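Cytochrome P450 RhF (Acinetobacter radioresistens, PDB 6RO8) probably works as a haem-dependent monooxygenase, this chain being the haem domain of a longer protein predicted to carry a 2Fe-2S cluster as well. Local coordinates at residues 142-147 and 391-396; 149-154 and 168-173; 156-159 and 165-168. All coordinates share one frame; numbering follows the deposited sequence.

How the contacts relate
Going from the N terminus, helix 134-155 supplies the first segment of contacts 1 and 2, and the loop that follows it supplies that of contact 3. The chain then passes through strand 160-162 into helix 163-168. Contact 3 closes the tightest loop, joining 156-159 to helix 163-168. Contact 2 closes a slightly wider one round it, from 149-154 to 168-173, and the two share Leu-168. Both nest inside the long loop of contact 1, which closes only when 391-396 on helix 384-401 returns to 142-147. Phe-394 touches Ile-171 and Met-167, so the three contacts tie helices 134-155, 163-168, 170-179 and 384-401 into one cluster.

Contact 1. Residues 142-147 and 391-396; sequences HFVREL and MCIFIE
Ile-393 is the one side chain of 391-396 that inserts against 142-147, meeting Val-144 and Arg-145. The apolar part is a methyl-to-methyl meeting: Ile-393 CD1 lies 3.7 Å from Val-144 CG1 and nearly as close to Val-144 CB. The two branches of the isoleucine divide the work. Its chi1 of -72° sends the CG1 branch, and with it CD1, toward the valine and leaves CG2 to the helix backbone, 4.0 Å from Arg-145 CA.

The arginine, itself exposed, flanks the isoleucine. Its chain folds over and runs roughly perpendicular to Ile-393, so that Arg-145 CD and NH1 both lie beside Ile-393 CG1, NH1 at 4.1 Å. No hydrogen bond or salt bridge joins the segments. Arg-145 NH1 and Glu-396 OE1 stay 6.4 Å apart, and Glu-396 pairs instead with Arg-400 of its own helix.

In P450 terms this is helix D against helix L, the helix that follows the haem-ligating Cys-381. Helix 170-179 touches both, through Val-175 and Ile-171, and helices 273-288 and 303-314 pack against the far side of 391-396.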
# COMPACT_ATOMS: atom_id res chain seq x y z
N HIS A 142 -7.93 20.84 -2.17
CA HIS A 142 -7.53 22.05 -2.88
C HIS A 142 -6.04 22.01 -3.20
O HIS A 142 -5.62 22.36 -4.31
CB HIS A 142 -7.84 23.29 -2.05
CG HIS A 142 -7.44 24.59 -2.70
ND1 HIS A 142 -7.13 24.69 -4.04
CD2 HIS A 142 -7.30 25.83 -2.19
CE1 HIS A 142 -6.82 25.94 -4.33
NE2 HIS A 142 -6.92 26.66 -3.22
N PHE A 143 -5.23 21.57 -2.23
CA PHE A 143 -3.78 21.58 -2.40
C PHE A 143 -3.36 20.57 -3.46
O PHE A 143 -2.51 20.88 -4.31
CB PHE A 143 -3.14 21.28 -1.05
CG PHE A 143 -1.65 21.16 -1.08
CD1 PHE A 143 -0.86 22.27 -1.20
CD2 PHE A 143 -1.05 19.93 -0.93
CE1 PHE A 143 0.52 22.15 -1.20
CE2 PHE A 143 0.33 19.81 -0.93
CZ PHE A 143 1.11 20.91 -1.07
N VAL A 144 -3.95 19.37 -3.43
CA VAL A 144 -3.70 18.39 -4.47
C VAL A 144 -4.03 18.97 -5.84
O VAL A 144 -3.27 18.80 -6.80
CB VAL A 144 -4.50 17.09 -4.20
CG1 VAL A 144 -4.15 16.05 -5.23
CG2 VAL A 144 -4.18 16.55 -2.82
N ARG A 145 -5.16 19.67 -5.96
CA ARG A 145 -5.56 20.15 -7.28
C ARG A 145 -4.61 21.21 -7.82
O ARG A 145 -4.34 21.24 -9.02
CB ARG A 145 -6.98 20.69 -7.24
CG ARG A 145 -7.67 20.55 -8.58
CD ARG A 145 -9.05 19.97 -8.38
NE ARG A 145 -9.67 20.43 -7.14
CZ ARG A 145 -10.73 19.87 -6.57
NH1 ARG A 145 -11.30 18.80 -7.12
NH2 ARG A 145 -11.22 20.38 -5.44
N GLU A 146 -4.09 22.08 -6.95
CA GLU A 146 -3.09 23.04 -7.41
C GLU A 146 -1.85 22.32 -7.92
O GLU A 146 -1.29 22.69 -8.96
CB GLU A 146 -2.72 24.00 -6.28
CG GLU A 146 -3.77 25.04 -5.95
CD GLU A 146 -3.93 26.09 -7.03
OE1 GLU A 146 -2.99 26.90 -7.24
OE2 GLU A 146 -5.01 26.12 -7.68
N LEU A 147 -1.41 21.28 -7.20
CA LEU A 147 -0.19 20.58 -7.59
C LEU A 147 -0.34 19.94 -8.96
O LEU A 147 0.52 20.08 -9.83
CB LEU A 147 0.17 19.53 -6.53
CG LEU A 147 0.74 20.05 -5.21
CD1 LEU A 147 1.18 18.90 -4.34
CD2 LEU A 147 1.89 21.00 -5.47
N MET A 391 -6.31 10.05 -6.47
CA MET A 391 -6.51 9.32 -7.72
C MET A 391 -7.54 10.01 -8.62
O MET A 391 -7.32 10.16 -9.83
CB MET A 391 -6.91 7.88 -7.39
CG MET A 391 -5.75 7.06 -6.77
SD MET A 391 -6.41 5.49 -6.21
CE MET A 391 -6.63 4.58 -7.74
N CYS A 392 -8.66 10.48 -8.06
CA CYS A 392 -9.63 11.21 -8.88
C CYS A 392 -9.04 12.46 -9.53
O CYS A 392 -9.18 12.65 -10.74
CB CYS A 392 -10.87 11.55 -8.05
SG CYS A 392 -11.62 10.07 -7.32
N ILE A 393 -8.37 13.30 -8.74
CA ILE A 393 -7.82 14.54 -9.30
C ILE A 393 -6.83 14.23 -10.43
O ILE A 393 -6.88 14.85 -11.50
CB ILE A 393 -7.18 15.40 -8.21
CG1 ILE A 393 -8.26 16.03 -7.31
CG2 ILE A 393 -6.34 16.52 -8.81
CD1 ILE A 393 -7.84 16.17 -5.85
N PHE A 394 -5.95 13.25 -10.22
CA PHE A 394 -5.05 12.85 -11.30
C PHE A 394 -5.83 12.56 -12.57
O PHE A 394 -5.59 13.16 -13.62
CB PHE A 394 -4.22 11.62 -10.93
CG PHE A 394 -3.08 11.91 -10.02
CD1 PHE A 394 -2.23 12.98 -10.26
CD2 PHE A 394 -2.84 11.10 -8.91
CE1 PHE A 394 -1.17 13.23 -9.41
CE2 PHE A 394 -1.80 11.35 -8.07
CZ PHE A 394 -0.96 12.41 -8.32
N ILE A 395 -6.81 11.66 -12.47
CA ILE A 395 -7.53 11.21 -13.65
C ILE A 395 -8.41 12.33 -14.22
O ILE A 395 -8.50 12.49 -15.45
CB ILE A 395 -8.36 9.97 -13.29
CG1 ILE A 395 -7.43 8.84 -12.86
CG2 ILE A 395 -9.23 9.56 -14.47
CD1 ILE A 395 -8.14 7.73 -12.11
N GLU A 396 -9.06 13.11 -13.35
CA GLU A 396 -9.86 14.23 -13.84
C GLU A 396 -8.99 15.19 -14.64
O GLU A 396 -9.32 15.53 -15.78
CB GLU A 396 -10.55 14.96 -12.68
CG GLU A 396 -11.75 15.85 -13.09
CD GLU A 396 -11.32 17.23 -13.59
OE1 GLU A 396 -10.16 17.58 -13.29
OE2 GLU A 396 -12.11 17.94 -14.28

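Contact 2. Residues 149-154 and 168-173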
# COMPACT_ATOMS: atom_id res chain seq x y z
N ARG A 149 -2.46 20.61 -11.33
CA ARG A 149 -2.60 21.59 -12.40
C ARG A 149 -1.24 22.11 -12.85
O ARG A 149 -0.99 22.29 -14.04
CB ARG A 149 -3.48 22.76 -11.94
CG ARG A 149 -3.83 23.71 -13.07
CD ARG A 149 -4.76 24.83 -12.63
NE ARG A 149 -4.07 25.83 -11.83
CZ ARG A 149 -4.03 25.85 -10.50
NH1 ARG A 149 -4.65 24.90 -9.80
NH2 ARG A 149 -3.36 26.81 -9.87
N LYS A 150 -0.34 22.36 -11.89
CA LYS A 150 0.95 22.94 -12.25
C LYS A 150 1.88 21.90 -12.83
O LYS A 150 2.64 22.19 -13.76
CB LYS A 150 1.58 23.62 -11.03
CG LYS A 150 0.61 24.51 -10.31
CD LYS A 150 1.21 25.25 -9.13
CE LYS A 150 1.54 26.69 -9.46
NZ LYS A 150 2.56 27.22 -8.51
N LYS A 151 1.84 20.67 -12.31
CA LYS A 151 2.71 19.64 -12.86
C LYS A 151 2.40 19.38 -14.33
O LYS A 151 3.31 19.37 -15.17
CB LYS A 151 2.60 18.36 -12.04
CG LYS A 151 3.59 18.32 -10.89
CD LYS A 151 5.02 18.16 -11.40
CE LYS A 151 6.02 19.00 -10.61
NZ LYS A 151 6.57 18.33 -9.39
N VAL A 152 1.12 19.21 -14.68
CA VAL A 152 0.81 19.01 -16.08
C VAL A 152 0.95 20.31 -16.86
O VAL A 152 1.16 20.27 -18.08
CB VAL A 152 -0.59 18.41 -16.29
CG1 VAL A 152 -0.85 17.26 -15.31
CG2 VAL A 152 -1.63 19.44 -16.15
N ASP A 153 0.86 21.46 -16.20
CA ASP A 153 1.24 22.69 -16.89
C ASP A 153 2.66 22.55 -17.42
O ASP A 153 2.99 23.06 -18.50
CB ASP A 153 1.12 23.90 -15.96
CG ASP A 153 -0.31 24.45 -15.90
OD1 ASP A 153 -1.16 24.05 -16.72
OD2 ASP A 153 -0.57 25.31 -15.02
N GLY A 154 3.50 21.81 -16.69
CA GLY A 154 4.90 21.71 -17.06
C GLY A 154 5.14 20.79 -18.25
O GLY A 154 5.99 21.07 -19.09
N LEU A 168 3.54 11.32 -10.69
CA LEU A 168 2.78 10.29 -9.98
C LEU A 168 3.42 9.90 -8.64
O LEU A 168 2.70 9.54 -7.71
CB LEU A 168 2.55 9.07 -10.88
CG LEU A 168 1.40 9.21 -11.91
CD1 LEU A 168 1.05 7.88 -12.55
CD2 LEU A 168 0.11 9.90 -11.38
N TRP A 169 4.75 9.96 -8.50
CA TRP A 169 5.30 9.76 -7.16
C TRP A 169 5.54 11.06 -6.41
O TRP A 169 5.41 11.11 -5.18
CB TRP A 169 6.61 8.94 -7.22
CG TRP A 169 7.83 9.69 -7.62
CD1 TRP A 169 8.36 9.78 -8.87
CD2 TRP A 169 8.71 10.43 -6.76
NE1 TRP A 169 9.51 10.54 -8.85
CE2 TRP A 169 9.74 10.95 -7.57
CE3 TRP A 169 8.71 10.71 -5.38
CZ2 TRP A 169 10.77 11.74 -7.05
CZ3 TRP A 169 9.73 11.48 -4.87
CH2 TRP A 169 10.74 11.99 -5.70
N GLU A 170 5.84 12.14 -7.12
CA GLU A 170 6.25 13.36 -6.45
C GLU A 170 5.08 14.04 -5.75
O GLU A 170 5.22 14.54 -4.62
CB GLU A 170 6.88 14.29 -7.47
CG GLU A 170 7.98 15.16 -6.98
CD GLU A 170 8.32 16.14 -8.06
OE1 GLU A 170 8.27 15.72 -9.24
OE2 GLU A 170 8.57 17.32 -7.74
N ILE A 171 3.91 14.08 -6.38
CA ILE A 171 2.77 14.78 -5.79
C ILE A 171 2.25 14.04 -4.55
O ILE A 171 2.10 14.68 -3.50
CB ILE A 171 1.66 15.00 -6.84
CG1 ILE A 171 2.03 16.20 -7.71
CG2 ILE A 171 0.32 15.23 -6.17
CD1 ILE A 171 1.07 16.44 -8.87
N PRO A 172 1.98 12.73 -4.60
CA PRO A 172 1.55 12.05 -3.36
C PRO A 172 2.54 12.24 -2.23
O PRO A 172 2.12 12.43 -1.08
CB PRO A 172 1.44 10.58 -3.78
CG PRO A 172 1.24 10.63 -5.22
CD PRO A 172 2.08 11.76 -5.70
N LEU A 173 3.84 12.21 -2.54
CA LEU A 173 4.86 12.49 -1.54
C LEU A 173 4.66 13.87 -0.92
O LEU A 173 4.55 14.01 0.31
CB LEU A 173 6.25 12.39 -2.16
CG LEU A 173 7.39 12.74 -1.19
CD1 LEU A 173 7.30 11.87 0.07
CD2 LEU A 173 8.77 12.61 -1.83
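Lys-151 reaches from helix 134-155 over Ile-171 to the carboxylate of Glu-170; the lower half of its chain meets Ile-171, the upper half Glu-170. CB starts against the end of the isoleucine, 4.0 Å from Ile-171 CD1. CG is nearer still, 3.7 Å from the same Ile-171 CD1, and also borders Ile-171 CG1; the two chains run antiparallel alongside one another. Ile-171 offers this end because its CG1 branch stands anti to the carbonyl carbon (chi1 -80°) and continues straight to CD1. Beyond CG the lysine curls away from the isoleucine, and CD passes the backbone carbonyl of Glu-166.

The helices belong to the four-helix bundle of the cytochrome P450 fold, in which helices D, E and L take part. Segment 149-154 lies on helix D, and 168-173 covers the irregular passage from helix 163-168 to helix 170-179, both parts of helix E. Ile-171 is buried there and also touches Phe-394 of helix L, whereas the lysine and glutamate are partly exposed.

CE of Lys-151 comes to the edge of the charged region, 4.2 Å from Glu-170 OE2. NZ completes the salt bridge, 2.8 Å from Glu-170 OE2 and 3.1 Å from Glu-170 OE1. The ammonium sits well above the carboxylate plane, close to both oxygens, so the link is electrostatic and lacks the geometry of a directed hydrogen bond. Glu-170 meets it with a chain extended beyond CG. On the other side of that glutamate, its CB lies over the centre of the Trp-169 ring, whose NE1 is hydrogen-bonded to Gln-165 and whose ring makes a cation-pi contact with Arg-191 of helix 187-202.

Contact 3. Residues 156-159 and 165-168; sequences IYKG and QEML
Lys-158 and Glu-166 reach toward each other and meet through their charged ends, in a salt bridge that is the sole direct link between the loop 156-159 and the helical turn 165-168. The lysine is drawn out almost straight beyond CG, and the extended chain puts NZ far enough out to meet the glutamate. Glu-166 answers with a bent one: chi2 of -82° folds CD out of the CA-CB-CG plane.

The two oxygens are used unequally. NZ of Lys-158 donates a hydrogen bond to Glu-166 OE1 over 3.2 Å, reaching its syn lone pair, on the side of the other oxygen. Glu-166 OE2 remains 3.8 Å from Lys-158 NZ. The ammonium stands only slightly off the carboxylate plane. Near its root the lysine has another neighbour, for CG lies 3.4 Å above the plane of the Tyr-157 ring, over the ring but off its centre. Glu-166 in turn rests on Phe-155.

This surface contact spans the connection between P450 helices D and E, bridging the loop after helix 134-155 to helix 163-168, the first part of E, across the short strand 160-162. That strand pairs with 427-429, and Ile-156 and Gly-159 add hydrogen bonds to Trp-430; on the inner side Met-167 packs on helix 134-155 and Leu-168 on helix 273-288.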
# COMPACT_ATOMS: atom_id res chain seq x y z
N ILE A 156 2.59 19.29 -20.36
CA ILE A 156 1.55 19.15 -21.36
C ILE A 156 2.09 19.47 -22.75
O ILE A 156 1.63 18.91 -23.74
CB ILE A 156 0.37 20.05 -20.98
CG1 ILE A 156 -0.77 20.00 -22.00
CG2 ILE A 156 0.83 21.50 -20.87
CD1 ILE A 156 -1.28 18.63 -22.26
N TYR A 157 3.10 20.34 -22.84
CA TYR A 157 3.63 20.74 -24.14
C TYR A 157 4.38 19.60 -24.83
O TYR A 157 4.48 19.59 -26.06
CB TYR A 157 4.55 21.94 -23.97
CG TYR A 157 5.93 21.53 -23.53
CD1 TYR A 157 6.20 21.26 -22.19
CD2 TYR A 157 6.96 21.37 -24.45
CE1 TYR A 157 7.46 20.87 -21.79
CE2 TYR A 157 8.22 20.98 -24.05
CZ TYR A 157 8.46 20.73 -22.72
OH TYR A 157 9.73 20.33 -22.33
N LYS A 158 4.92 18.64 -24.08
CA LYS A 158 5.68 17.55 -24.69
C LYS A 158 4.76 16.62 -25.47
O LYS A 158 3.56 16.50 -25.20
CB LYS A 158 6.43 16.74 -23.62
CG LYS A 158 7.14 17.56 -22.57
CD LYS A 158 8.11 16.70 -21.76
CE LYS A 158 8.52 17.39 -20.47
NZ LYS A 158 9.48 16.56 -19.67
N GLY A 159 5.34 15.92 -26.45
CA GLY A 159 4.61 14.85 -27.10
C GLY A 159 4.33 13.66 -26.19
O GLY A 159 3.25 13.06 -26.26
N GLN A 165 7.43 9.75 -13.40
CA GLN A 165 8.47 10.73 -13.12
C GLN A 165 7.97 12.17 -13.19
O GLN A 165 8.51 13.03 -12.50
CB GLN A 165 9.66 10.53 -14.06
CG GLN A 165 10.99 10.91 -13.42
CD GLN A 165 11.16 10.37 -12.00
OE1 GLN A 165 11.54 11.11 -11.08
NE2 GLN A 165 10.88 9.07 -11.81
N GLU A 166 6.92 12.45 -13.96
CA GLU A 166 6.43 13.82 -14.00
C GLU A 166 5.65 14.18 -12.74
O GLU A 166 5.80 15.29 -12.22
CB GLU A 166 5.57 14.07 -15.24
CG GLU A 166 6.21 13.61 -16.55
CD GLU A 166 7.21 14.61 -17.13
OE1 GLU A 166 8.00 14.20 -18.02
OE2 GLU A 166 7.19 15.79 -16.69
N MET A 167 4.82 13.28 -12.24
CA MET A 167 3.92 13.70 -11.18
C MET A 167 3.53 12.57 -10.22
O MET A 167 3.27 12.84 -9.04
CB MET A 167 2.63 14.32 -11.77
CG MET A 167 1.86 13.40 -12.72
SD MET A 167 0.43 14.15 -13.55
CE MET A 167 -0.12 15.31 -12.36
N LEU A 168 3.54 11.32 -10.69
CA LEU A 168 2.78 10.29 -9.98
C LEU A 168 3.42 9.90 -8.64
O LEU A 168 2.70 9.54 -7.71
CB LEU A 168 2.55 9.07 -10.88
CG LEU A 168 1.40 9.21 -11.91
CD1 LEU A 168 1.05 7.88 -12.55
CD2 LEU A 168 0.11 9.90 -11.38